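Local structure of amidase, hydantoinase/carbamoylase family (Paraburkholderia phymatum, 6C0D) at residues A61-A66 against V126-W131; I210-T215 against H345-A350; L292-A297 against N307-L312; A352-Q357 against I402-E407. The protein probably hydrolyses N-carbamoyl-L-amino acids, as a zinc-dependent, homodimeric amidase of the peptidase M20 family. All coordinates share one frame; numbering follows the deposited sequence. Where two conformers were deposited one is given.

Contacts 1, 2 and 3 are buried; contact 4 lies partly at the surface. Contacts 1, 2 and 4 belong to the zinc-binding catalytic domain, whereas contact 3 lies in the smaller domain that meets the second subunit, its centre about 41 Å from that of contact 1. Contacts 2 and 4 share helix 340-353 and adjoin directly: I210 N probably hydrogen-bonds to Q357 O, and I210 packs on A354 and G405. Strand 210-227, part of contact 2, pairs with strand 283-296 of contact 3, and T215 CG2 packs on A297 O. All four are held by aliphatic packing, but contacts 1 and 4 also set leucine methyls against backbone carbonyls, and contact 3 adds an arginine-glutamine pair on the other face of its strand.

Contact 1 of 4, residues A61-A66 against V126-W131; sequences AGLDAA and VDVASW
Between V126 and V128, the two residues that L63 touches, D127 holds a carboxylate with both oxygens bonded: OD2 takes a salt bridge from R188 and a hydrogen bond from Q189, while OD1 accepts from the backbone NH of S77. L63 reaches the same strand through its two methyls. CD2 lies 3.6 Å from V126 O, a van der Waals approach to a backbone carbonyl. CD1 packs 3.7 Å from V128 CG2, and the two side chains cross at about a right angle. With chi1 at -53°, CG of L63 stands anti to its own carbonyl carbon, which carries the branch toward strand 125-130. Just before L63, G62 closes helix 45-60 in a Schellman motif, with a positive phi of 94°, and turns the chain into strand 64-67. M58 of that helix and A112 of helix 102-117 also touch V128, so both helices pack on the valine. Strand 73-76 lies between strands 64-67 and 125-130, antiparallel to both, so side-chain packing and not strand pairing joins these segments. The chemistry is thus divided: an apolar leucine packs the helix-to-strand turn against strand 125-130, while the intervening carboxylate is held by outside partners.

Contact 2 of 4, residues I210-T215 against H345-A350; sequences IGVVTT and HLAQAA
V212 overlaps L346 and A347 with its two methyls. CG1 lies 4.1 Å from L346 CB, which CG2 meets as well; CG2 also rests on the backbone of the next residue, 4.0 Å from A347 N, with the A347 methyl slightly farther off. A chi1 of 176° sets CG1 anti to the backbone N and CG2 beside it, which spreads the fork across L346 and A347. Two residues earlier on the strand, I210 sends its CG2 branch to A350, 3.9 Å from CB. Its CG1 branch leads instead toward A354 and G405. The helix supplies mostly short side chains, consistent with the close approach of the segment axes, 8.7 Å; they run nearly antiparallel, at 165°. The side chains that meet are all apolar, and the contact is buried. I210 and V212 point to the helix, with G211 between them; V213 touches M380 and F382 of the neighbouring strand 378-384. Strand 210-227 runs here between strands 358-363 and 378-384, bonded through M359 and M361 on the former and F382 and M380 on the latter. Helix 340-353 packs over them, W358 touching A347 and A350, while A412 of helix 399-419 meets L346 and A349.

Contact 3 of 4, residues L292-A297 against N307-L312; sequences LQFRDA and NALVAL
Apolar packing joins strand and helix through one leucine of the helix, L309, set against L292 and F294. L292 and L309 reach toward each other tip to tip, with CD2 of L292 3.7 Å from CD2 of L309. CG stands anti to the backbone N in both (chi1 175° and 179°), which carries the methyls to the meeting point. The same CD2 of L309 approaches F294 obliquely, 4.3 Å from CE1, and F294 also makes an edge-to-face pair with F259. Among the polar groups, Q293 and R295 point to the other side of the strand. R295 grips Q293 OE1 side-on, with NE and NH2 each 2.9 Å from that single oxygen. The oxygen lies in the guanidinium plane, whereas both donors approach from one face of the amide, above its plane. Q293 NE2 in turn bonds to E221. At the strand's end D296 forms a salt bridge with R301. Strand 283-296 pairs with strands 210-227 and 268-277; helix 299-317 packs on one face beside helix 244-262. On the other side Q293 touches A233 and bonds to S282 of the second subunit, and R295 packs on that S282, an arrangement consistent with the two-layer alpha/beta dimerisation domain of M20 enzymes.

Contact 4 of 4, residues A352-Q357 against I402-E407; sequences ALAPGQ and IVLGCE
L404 reaches from helix 399-419 to the end of helix 340-353. Its CB starts off across the other segment rather than at it; CG, anti to the backbone N at a chi1 of 176°, then swings the branch over, and the two methyls make the contact. CD1 comes to 3.9 Å from L353 O, the backbone carbonyl near the helix end. CD2 lies 4.0 Å from CB of A354, which is the first residue to leave helical geometry. The return contact comes from L353, whose CD1 sits against the backbone of helix 399-419, 3.5 Å from E407 O, and reaches the CB of E407 at 4.2 Å. Methyl and carbonyl are thus paired in both directions, L404 on L353 O and L353 on E407 O, in van der Waals contact only. Beyond A354 the chain folds back in a type II beta turn, closed by a bond of 2.9 Å from Q357 N to A354 O. G356 takes the third position of that turn, where its phi of 74° suits glycine, and its carbonyl accepts from K208. L353, exposed, and E407, partly so, lie at the margin, whereas A354 is buried. The contact joins the end of helix 340-353, and the turn leading into strand 358-363, to helix 399-419. V408 and R411 of that helix extend the contact along L353, L209 touches L404, and helix 18-30 packs on the same helix through V403 and C406.

Contact 1 of 4, residues A61-A66 against V126-W131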
loop_
_atom_site.group_PDB
_atom_site.type_symbol
_atom_site.label_atom_id
_atom_site.label_comp_id
_atom_site.label_asym_id
_atom_site.label_seq_id
_atom_site.Cartn_x
_atom_site.Cartn_y
_atom_site.Cartn_z
ATOM N N ALA A 61 -2.019 -0.606 -52.311
ATOM C CA ALA A 61 -2.336 -2.018 -52.462
ATOM C C ALA A 61 -3.600 -2.257 -53.280
ATOM O O ALA A 61 -3.931 -3.416 -53.542
ATOM C CB ALA A 61 -2.508 -2.681 -51.089
ATOM N N GLY A 62 -4.319 -1.202 -53.662
ATOM C CA GLY A 62 -5.554 -1.349 -54.409
ATOM C C GLY A 62 -6.827 -1.384 -53.591
ATOM O O GLY A 62 -7.890 -1.689 -54.150
ATOM N N LEU A 63 -6.766 -1.087 -52.295
ATOM C CA LEU A 63 -7.977 -1.042 -51.488
ATOM C C LEU A 63 -8.602 0.354 -51.523
ATOM O O LEU A 63 -7.938 1.353 -51.810
ATOM C CB LEU A 63 -7.665 -1.431 -50.044
ATOM C CG LEU A 63 -6.921 -2.766 -49.875
ATOM C CD1 LEU A 63 -6.449 -2.945 -48.428
ATOM C CD2 LEU A 63 -7.842 -3.913 -50.273
ATOM N N ASP A 64 -9.909 0.398 -51.254
ATOM C CA ASP A 64 -10.653 1.646 -51.067
ATOM C C ASP A 64 -10.479 2.045 -49.605
ATOM O O ASP A 64 -11.148 1.500 -48.724
ATOM C CB ASP A 64 -12.118 1.427 -51.437
ATOM C CG ASP A 64 -13.009 2.599 -51.087
ATOM O OD1 ASP A 64 -12.518 3.736 -50.978
ATOM O OD2 ASP A 64 -14.226 2.369 -50.926
ATOM N N ALA A 65 -9.582 2.992 -49.340
ATOM C CA ALA A 65 -9.102 3.232 -47.983
ATOM C C ALA A 65 -9.366 4.654 -47.522
ATOM O O ALA A 65 -9.232 5.603 -48.297
ATOM C CB ALA A 65 -7.596 2.955 -47.895
ATOM N N ALA A 66 -9.675 4.800 -46.234
ATOM C CA ALA A 66 -9.896 6.115 -45.645
ATOM C C ALA A 66 -9.818 6.016 -44.126
ATOM O O ALA A 66 -10.065 4.960 -43.544
ATOM C CB ALA A 66 -11.256 6.690 -46.060
ATOM N N VAL A 126 -10.457 -9.130 -49.512
ATOM C CA VAL A 126 -9.823 -8.999 -48.198
ATOM C C VAL A 126 -9.857 -7.522 -47.814
ATOM O O VAL A 126 -9.360 -6.682 -48.570
ATOM C CB VAL A 126 -8.373 -9.508 -48.210
ATOM C CG1 VAL A 126 -7.734 -9.324 -46.807
ATOM C CG2 VAL A 126 -8.326 -10.980 -48.666
ATOM N N ASP A 127 -10.470 -7.207 -46.665
ATOM C CA ASP A 127 -10.486 -5.862 -46.090
ATOM C C ASP A 127 -9.415 -5.785 -45.002
ATOM O O ASP A 127 -9.086 -6.795 -44.375
ATOM C CB ASP A 127 -11.842 -5.505 -45.449
ATOM C CG ASP A 127 -13.026 -5.522 -46.424
ATOM O OD1 ASP A 127 -12.853 -5.457 -47.666
ATOM O OD2 ASP A 127 -14.175 -5.547 -45.918
ATOM N N VAL A 128 -8.869 -4.583 -44.769
ATOM C CA VAL A 128 -7.827 -4.397 -43.760
ATOM C C VAL A 128 -8.233 -3.279 -42.809
ATOM O O VAL A 128 -8.662 -2.212 -43.256
ATOM C CB VAL A 128 -6.465 -4.075 -44.424
ATOM C CG1 VAL A 128 -5.374 -3.925 -43.379
ATOM C CG2 VAL A 128 -6.105 -5.162 -45.433
ATOM N N ALA A 129 -8.026 -3.481 -41.501
ATOM C CA ALA A 129 -8.492 -2.497 -40.526
ATOM C C ALA A 129 -7.456 -2.179 -39.455
ATOM O O ALA A 129 -6.747 -3.071 -38.976
ATOM C CB ALA A 129 -9.765 -2.973 -39.818
ATOM N N SER A 130 -7.407 -0.902 -39.061
ATOM C CA SER A 130 -6.809 -0.476 -37.793
ATOM C C SER A 130 -7.914 0.188 -36.976
ATOM O O SER A 130 -8.264 1.348 -37.229
ATOM C CB SER A 130 -5.633 0.479 -38.003
ATOM O OG SER A 130 -5.184 0.987 -36.749
ATOM N N TRP A 131 -8.470 -0.545 -36.010
ATOM C CA TRP A 131 -9.554 -0.005 -35.192
ATOM C C TRP A 131 -9.018 1.048 -34.236
ATOM O O TRP A 131 -8.041 0.803 -33.525
ATOM C CB TRP A 131 -10.223 -1.116 -34.385
ATOM C CG TRP A 131 -10.520 -2.356 -35.162
ATOM C CD1 TRP A 131 -9.955 -3.594 -34.991
ATOM C CD2 TRP A 131 -11.447 -2.484 -36.248
ATOM N NE1 TRP A 131 -10.493 -4.486 -35.893
ATOM C CE2 TRP A 131 -11.402 -3.830 -36.681
ATOM C CE3 TRP A 131 -12.322 -1.591 -36.890
ATOM C CZ2 TRP A 131 -12.196 -4.306 -37.722
ATOM C CZ3 TRP A 131 -13.100 -2.061 -37.940
ATOM C CH2 TRP A 131 -13.033 -3.407 -38.344
#

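Contact 2 of 4, residues I210-T215 against H345-A350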
loop_
_atom_site.group_PDB
_atom_site.type_symbol
_atom_site.label_atom_id
_atom_site.label_comp_id
_atom_site.label_asym_id
_atom_site.label_seq_id
_atom_site.Cartn_x
_atom_site.Cartn_y
_atom_site.Cartn_z
ATOM N N ILE A 210 3.795 -20.457 -32.808
ATOM C CA ILE A 210 2.481 -20.064 -33.328
ATOM C C ILE A 210 1.431 -20.488 -32.326
ATOM O O ILE A 210 1.409 -21.653 -31.918
ATOM C CB ILE A 210 2.168 -20.726 -34.686
ATOM C CG1 ILE A 210 3.180 -20.303 -35.761
ATOM C CG2 ILE A 210 0.696 -20.427 -35.117
ATOM C CD1 ILE A 210 3.098 -18.834 -36.178
ATOM N N GLY A 211 0.542 -19.567 -31.951
ATOM C CA GLY A 211 -0.578 -19.964 -31.102
ATOM C C GLY A 211 -1.906 -19.756 -31.813
ATOM O O GLY A 211 -2.134 -18.699 -32.418
ATOM N N VAL A 212 -2.775 -20.763 -31.773
ATOM C CA VAL A 212 -4.130 -20.659 -32.324
ATOM C C VAL A 212 -5.057 -20.393 -31.150
ATOM O O VAL A 212 -5.203 -21.252 -30.280
ATOM C CB VAL A 212 -4.537 -21.944 -33.055
ATOM C CG1 VAL A 212 -6.016 -21.842 -33.542
ATOM C CG2 VAL A 212 -3.585 -22.219 -34.241
ATOM N N VAL A 213 -5.701 -19.232 -31.128
ATOM C CA VAL A 213 -6.446 -18.805 -29.937
ATOM C C VAL A 213 -7.803 -19.509 -29.862
ATOM O O VAL A 213 -8.601 -19.484 -30.811
ATOM C CB VAL A 213 -6.588 -17.277 -29.920
ATOM C CG1 VAL A 213 -7.502 -16.817 -28.766
ATOM C CG2 VAL A 213 -5.176 -16.617 -29.764
ATOM N N THR A 214 -8.065 -20.160 -28.725
ATOM C CA THR A 214 -9.342 -20.851 -28.517
ATOM C C THR A 214 -10.429 -19.886 -28.068
ATOM O O THR A 214 -11.549 -19.885 -28.604
ATOM C CB THR A 214 -9.160 -21.936 -27.453
ATOM O OG1 THR A 214 -8.547 -21.337 -26.298
ATOM C CG2 THR A 214 -8.258 -23.041 -27.984
ATOM N N THR A 215 -10.114 -19.087 -27.052
ATOM C CA THR A 215 -11.086 -18.290 -26.317
ATOM C C THR A 215 -10.351 -17.085 -25.760
ATOM O O THR A 215 -9.208 -17.215 -25.308
ATOM C CB THR A 215 -11.681 -19.090 -25.146
ATOM O OG1 THR A 215 -12.244 -20.309 -25.628
ATOM C CG2 THR A 215 -12.761 -18.288 -24.417
ATOM N N HIS A 345 -8.991 -23.748 -39.641
ATOM C CA HIS A 345 -8.166 -23.253 -40.750
ATOM C C HIS A 345 -6.814 -22.744 -40.261
ATOM O O HIS A 345 -5.784 -22.995 -40.901
ATOM C CB HIS A 345 -8.881 -22.136 -41.517
ATOM C CG HIS A 345 -10.017 -22.628 -42.359
ATOM N ND1 HIS A 345 -9.830 -23.374 -43.508
ATOM C CD2 HIS A 345 -11.354 -22.451 -42.234
ATOM C CE1 HIS A 345 -11.009 -23.644 -44.047
ATOM N NE2 HIS A 345 -11.950 -23.099 -43.292
ATOM N N LEU A 346 -6.794 -22.012 -39.142
ATOM C CA LEU A 346 -5.504 -21.553 -38.615
ATOM C C LEU A 346 -4.635 -22.744 -38.220
ATOM O O LEU A 346 -3.432 -22.755 -38.497
ATOM C CB LEU A 346 -5.701 -20.629 -37.411
ATOM C CG LEU A 346 -6.363 -19.265 -37.664
ATOM C CD1 LEU A 346 -6.579 -18.548 -36.343
ATOM C CD2 LEU A 346 -5.479 -18.397 -38.542
ATOM N N ALA A 347 -5.228 -23.748 -37.557
ATOM C CA ALA A 347 -4.447 -24.901 -37.114
ATOM C C ALA A 347 -3.890 -25.681 -38.299
ATOM O O ALA A 347 -2.750 -26.168 -38.248
ATOM C CB ALA A 347 -5.302 -25.814 -36.221
ATOM N N GLN A 348 -4.688 -25.841 -39.368
ATOM C CA GLN A 348 -4.198 -26.535 -40.559
ATOM C C GLN A 348 -3.025 -25.789 -41.183
ATOM O O GLN A 348 -2.024 -26.407 -41.574
ATOM C CB GLN A 348 -5.347 -26.729 -41.573
ATOM C CG GLN A 348 -6.349 -27.789 -41.054
ATOM C CD GLN A 348 -7.749 -27.687 -41.673
ATOM O OE1 GLN A 348 -8.087 -26.719 -42.343
ATOM N NE2 GLN A 348 -8.578 -28.681 -41.390
ATOM N N ALA A 349 -3.108 -24.461 -41.253
ATOM C CA ALA A 349 -1.992 -23.690 -41.806
ATOM C C ALA A 349 -0.772 -23.761 -40.899
ATOM O O ALA A 349 0.372 -23.830 -41.383
ATOM C CB ALA A 349 -2.407 -22.231 -42.009
ATOM N N ALA A 350 -0.996 -23.727 -39.580
ATOM C CA ALA A 350 0.122 -23.791 -38.641
ATOM C C ALA A 350 0.811 -25.142 -38.728
ATOM O O ALA A 350 2.042 -25.230 -38.667
ATOM C CB ALA A 350 -0.367 -23.534 -37.209
#

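Contact 3 of 4, residues L292-A297 against N307-L312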
loop_
_atom_site.group_PDB
_atom_site.type_symbol
_atom_site.label_atom_id
_atom_site.label_comp_id
_atom_site.label_asym_id
_atom_site.label_seq_id
_atom_site.Cartn_x
_atom_site.Cartn_y
_atom_site.Cartn_z
ATOM N N LEU A 292 -8.406 -7.376 -6.330
ATOM C CA LEU A 292 -8.342 -8.749 -6.805
ATOM C C LEU A 292 -8.852 -8.798 -8.239
ATOM O O LEU A 292 -9.896 -8.212 -8.549
ATOM C CB LEU A 292 -9.196 -9.686 -5.939
ATOM C CG LEU A 292 -9.315 -11.141 -6.396
ATOM C CD1 LEU A 292 -7.974 -11.858 -6.163
ATOM C CD2 LEU A 292 -10.435 -11.856 -5.660
ATOM N N GLN A 293 -8.121 -9.492 -9.101
ATOM C CA GLN A 293 -8.572 -9.743 -10.466
ATOM C C GLN A 293 -8.509 -11.239 -10.701
ATOM O O GLN A 293 -7.634 -11.909 -10.156
ATOM C CB GLN A 293 -7.680 -9.026 -11.486
ATOM C CG GLN A 293 -8.124 -9.188 -12.945
ATOM C CD GLN A 293 -7.128 -8.527 -13.880
ATOM O OE1 GLN A 293 -6.188 -9.164 -14.340
ATOM N NE2 GLN A 293 -7.310 -7.231 -14.127
ATOM N N PHE A 294 -9.431 -11.775 -11.503
ATOM C CA PHE A 294 -9.225 -13.142 -11.960
ATOM C C PHE A 294 -9.827 -13.311 -13.350
ATOM O O PHE A 294 -10.705 -12.550 -13.775
ATOM C CB PHE A 294 -9.757 -14.206 -10.973
ATOM C CG PHE A 294 -11.207 -14.049 -10.562
ATOM C CD1 PHE A 294 -11.541 -13.298 -9.436
ATOM C CD2 PHE A 294 -12.223 -14.725 -11.246
ATOM C CE1 PHE A 294 -12.870 -13.187 -9.017
ATOM C CE2 PHE A 294 -13.567 -14.615 -10.828
ATOM C CZ PHE A 294 -13.883 -13.848 -9.712
ATOM N N ARG A 295 -9.287 -14.290 -14.075
ATOM C CA ARG A 295 -9.649 -14.511 -15.475
ATOM C C ARG A 295 -9.693 -15.998 -15.758
ATOM O O ARG A 295 -8.908 -16.767 -15.202
ATOM C CB ARG A 295 -8.648 -13.870 -16.455
ATOM C CG ARG A 295 -8.305 -12.413 -16.138
ATOM C CD ARG A 295 -7.492 -11.776 -17.273
ATOM N NE ARG A 295 -6.878 -10.518 -16.837
ATOM C CZ ARG A 295 -6.549 -9.519 -17.650
ATOM N NH1 ARG A 295 -6.781 -9.621 -18.955
ATOM N NH2 ARG A 295 -6.010 -8.407 -17.158
ATOM N N ASP A 296 -10.596 -16.390 -16.661
ATOM C CA ASP A 296 -10.654 -17.777 -17.082
ATOM C C ASP A 296 -11.422 -17.852 -18.400
ATOM O O ASP A 296 -12.287 -17.021 -18.677
ATOM C CB ASP A 296 -11.322 -18.656 -16.023
ATOM C CG ASP A 296 -10.994 -20.124 -16.210
ATOM O OD1 ASP A 296 -9.837 -20.507 -15.910
ATOM O OD2 ASP A 296 -11.867 -20.888 -16.693
ATOM N N ALA A 297 -11.100 -18.866 -19.197
ATOM C CA ALA A 297 -11.807 -19.069 -20.463
ATOM C C ALA A 297 -13.131 -19.798 -20.302
ATOM O O ALA A 297 -13.939 -19.810 -21.246
ATOM C CB ALA A 297 -10.924 -19.873 -21.422
ATOM N N ASN A 307 -18.723 -17.038 -7.177
ATOM C CA ASN A 307 -19.576 -17.555 -6.109
ATOM C C ASN A 307 -18.754 -17.991 -4.900
ATOM O O ASN A 307 -19.191 -17.821 -3.751
ATOM C CB ASN A 307 -20.421 -18.716 -6.626
ATOM C CG ASN A 307 -21.382 -18.281 -7.723
ATOM O OD1 ASN A 307 -21.786 -17.119 -7.770
ATOM N ND2 ASN A 307 -21.740 -19.205 -8.611
ATOM N N ALA A 308 -17.584 -18.591 -5.139
ATOM C CA ALA A 308 -16.714 -19.018 -4.044
ATOM C C ALA A 308 -16.200 -17.819 -3.257
ATOM O O ALA A 308 -16.105 -17.862 -2.017
ATOM C CB ALA A 308 -15.535 -19.833 -4.595
ATOM N N LEU A 309 -15.880 -16.734 -3.958
ATOM C CA LEU A 309 -15.414 -15.529 -3.273
ATOM C C LEU A 309 -16.518 -14.923 -2.419
ATOM O O LEU A 309 -16.287 -14.551 -1.265
ATOM C CB LEU A 309 -14.902 -14.519 -4.304
ATOM C CG LEU A 309 -14.392 -13.166 -3.803
ATOM C CD1 LEU A 309 -13.131 -13.316 -2.922
ATOM C CD2 LEU A 309 -14.084 -12.294 -4.998
ATOM N N VAL A 310 -17.734 -14.833 -2.968
ATOM C CA VAL A 310 -18.872 -14.368 -2.178
ATOM C C VAL A 310 -19.054 -15.246 -0.945
ATOM O O VAL A 310 -19.289 -14.750 0.162
ATOM C CB VAL A 310 -20.147 -14.334 -3.043
ATOM C CG1 VAL A 310 -21.371 -14.041 -2.167
ATOM C CG2 VAL A 310 -20.003 -13.280 -4.123
ATOM N N ALA A 311 -18.931 -16.565 -1.116
ATOM C CA ALA A 311 -19.122 -17.467 0.012
ATOM C C ALA A 311 -18.013 -17.303 1.045
ATOM O O ALA A 311 -18.271 -17.385 2.250
ATOM C CB ALA A 311 -19.208 -18.909 -0.485
ATOM N N LEU A 312 -16.776 -17.061 0.595
ATOM C CA LEU A 312 -15.680 -16.817 1.533
ATOM C C LEU A 312 -15.938 -15.583 2.391
ATOM O O LEU A 312 -15.618 -15.567 3.587
ATOM C CB LEU A 312 -14.364 -16.641 0.779
ATOM C CG LEU A 312 -13.655 -17.876 0.239
ATOM C CD1 LEU A 312 -12.374 -17.430 -0.506
ATOM C CD2 LEU A 312 -13.326 -18.851 1.381
#

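Contact 4 of 4, residues A352-Q357 against I402-E407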
loop_
_atom_site.group_PDB
_atom_site.type_symbol
_atom_site.label_atom_id
_atom_site.label_comp_id
_atom_site.label_asym_id
_atom_site.label_seq_id
_atom_site.Cartn_x
_atom_site.Cartn_y
_atom_site.Cartn_z
ATOM N N ALA A 352 0.892 -27.082 -41.343
ATOM C CA ALA A 352 1.547 -27.176 -42.641
ATOM C C ALA A 352 2.881 -26.440 -42.641
ATOM O O ALA A 352 3.877 -26.943 -43.179
ATOM C CB ALA A 352 0.631 -26.610 -43.734
ATOM N N LEU A 353 2.920 -25.244 -42.058
ATOM C CA LEU A 353 4.085 -24.370 -42.187
ATOM C C LEU A 353 4.966 -24.332 -40.947
ATOM O O LEU A 353 6.155 -23.986 -41.056
ATOM C CB LEU A 353 3.632 -22.941 -42.522
ATOM C CG LEU A 353 2.855 -22.870 -43.836
ATOM C CD1 LEU A 353 2.592 -21.400 -44.157
ATOM C CD2 LEU A 353 3.608 -23.542 -44.995
ATOM N N ALA A 354 4.427 -24.689 -39.777
ATOM C CA ALA A 354 5.212 -24.719 -38.539
ATOM C C ALA A 354 4.984 -26.036 -37.797
ATOM O O ALA A 354 4.619 -26.049 -36.623
ATOM C CB ALA A 354 4.853 -23.513 -37.672
ATOM N N PRO A 355 5.167 -27.171 -38.473
ATOM C CA PRO A 355 4.868 -28.455 -37.837
ATOM C C PRO A 355 5.666 -28.635 -36.555
ATOM O O PRO A 355 6.867 -28.348 -36.497
ATOM C CB PRO A 355 5.260 -29.484 -38.911
ATOM C CG PRO A 355 6.130 -28.767 -39.852
ATOM C CD PRO A 355 5.665 -27.344 -39.852
ATOM N N GLY A 356 4.980 -29.084 -35.505
ATOM C CA GLY A 356 5.614 -29.273 -34.220
ATOM C C GLY A 356 5.934 -28.005 -33.458
ATOM O O GLY A 356 6.527 -28.093 -32.369
ATOM N N GLN A 357 5.556 -26.833 -33.976
ATOM C CA GLN A 357 5.897 -25.575 -33.316
ATOM C C GLN A 357 4.669 -24.689 -33.125
ATOM O O GLN A 357 4.785 -23.464 -33.070
ATOM C CB GLN A 357 6.986 -24.834 -34.100
ATOM C CG GLN A 357 8.286 -25.649 -34.196
ATOM C CD GLN A 357 8.985 -25.875 -32.869
ATOM O OE1 GLN A 357 8.583 -25.356 -31.816
ATOM N NE2 GLN A 357 10.069 -26.659 -32.908
ATOM N N ILE A 402 8.349 -13.115 -36.947
ATOM C CA ILE A 402 7.365 -12.200 -37.540
ATOM C C ILE A 402 6.972 -12.679 -38.937
ATOM O O ILE A 402 5.789 -12.697 -39.303
ATOM C CB ILE A 402 7.931 -10.767 -37.585
ATOM C CG1 ILE A 402 8.234 -10.257 -36.173
ATOM C CG2 ILE A 402 6.957 -9.830 -38.353
ATOM C CD1 ILE A 402 9.044 -8.940 -36.142
ATOM N N VAL A 403 7.967 -13.069 -39.734
ATOM C CA VAL A 403 7.719 -13.567 -41.085
ATOM C C VAL A 403 6.907 -14.855 -41.046
ATOM O O VAL A 403 5.939 -15.015 -41.795
ATOM C CB VAL A 403 9.057 -13.770 -41.825
ATOM C CG1 VAL A 403 8.841 -14.548 -43.140
ATOM C CG2 VAL A 403 9.706 -12.413 -42.087
ATOM N N LEU A 404 7.303 -15.811 -40.198
ATOM C CA LEU A 404 6.550 -17.073 -40.133
ATOM C C LEU A 404 5.090 -16.844 -39.739
ATOM O O LEU A 404 4.173 -17.443 -40.323
ATOM C CB LEU A 404 7.217 -18.040 -39.148
ATOM C CG LEU A 404 6.461 -19.352 -38.913
ATOM C CD1 LEU A 404 6.333 -20.153 -40.226
ATOM C CD2 LEU A 404 7.115 -20.213 -37.817
ATOM N N GLY A 405 4.850 -15.976 -38.754
ATOM C CA GLY A 405 3.474 -15.665 -38.378
ATOM C C GLY A 405 2.656 -15.177 -39.561
ATOM O O GLY A 405 1.489 -15.553 -39.728
ATOM N N CYS A 406 3.261 -14.345 -40.402
ATOM C CA CYS A 406 2.530 -13.812 -41.547
ATOM C C CYS A 406 2.325 -14.887 -42.603
ATOM O O CYS A 406 1.278 -14.927 -43.254
ATOM C CB CYS A 406 3.269 -12.618 -42.138
ATOM S SG CYS A 406 2.201 -11.619 -43.254
ATOM N N GLU A 407 3.325 -15.754 -42.808
ATOM C CA GLU A 407 3.143 -16.881 -43.727
ATOM C C GLU A 407 1.980 -17.777 -43.301
ATOM O O GLU A 407 1.167 -18.207 -44.137
ATOM C CB GLU A 407 4.450 -17.692 -43.815
ATOM C CG GLU A 407 5.538 -16.931 -44.570
ATOM C CD GLU A 407 6.888 -17.640 -44.530
ATOM O OE1 GLU A 407 7.128 -18.381 -43.575
ATOM O OE2 GLU A 407 7.709 -17.446 -45.440
#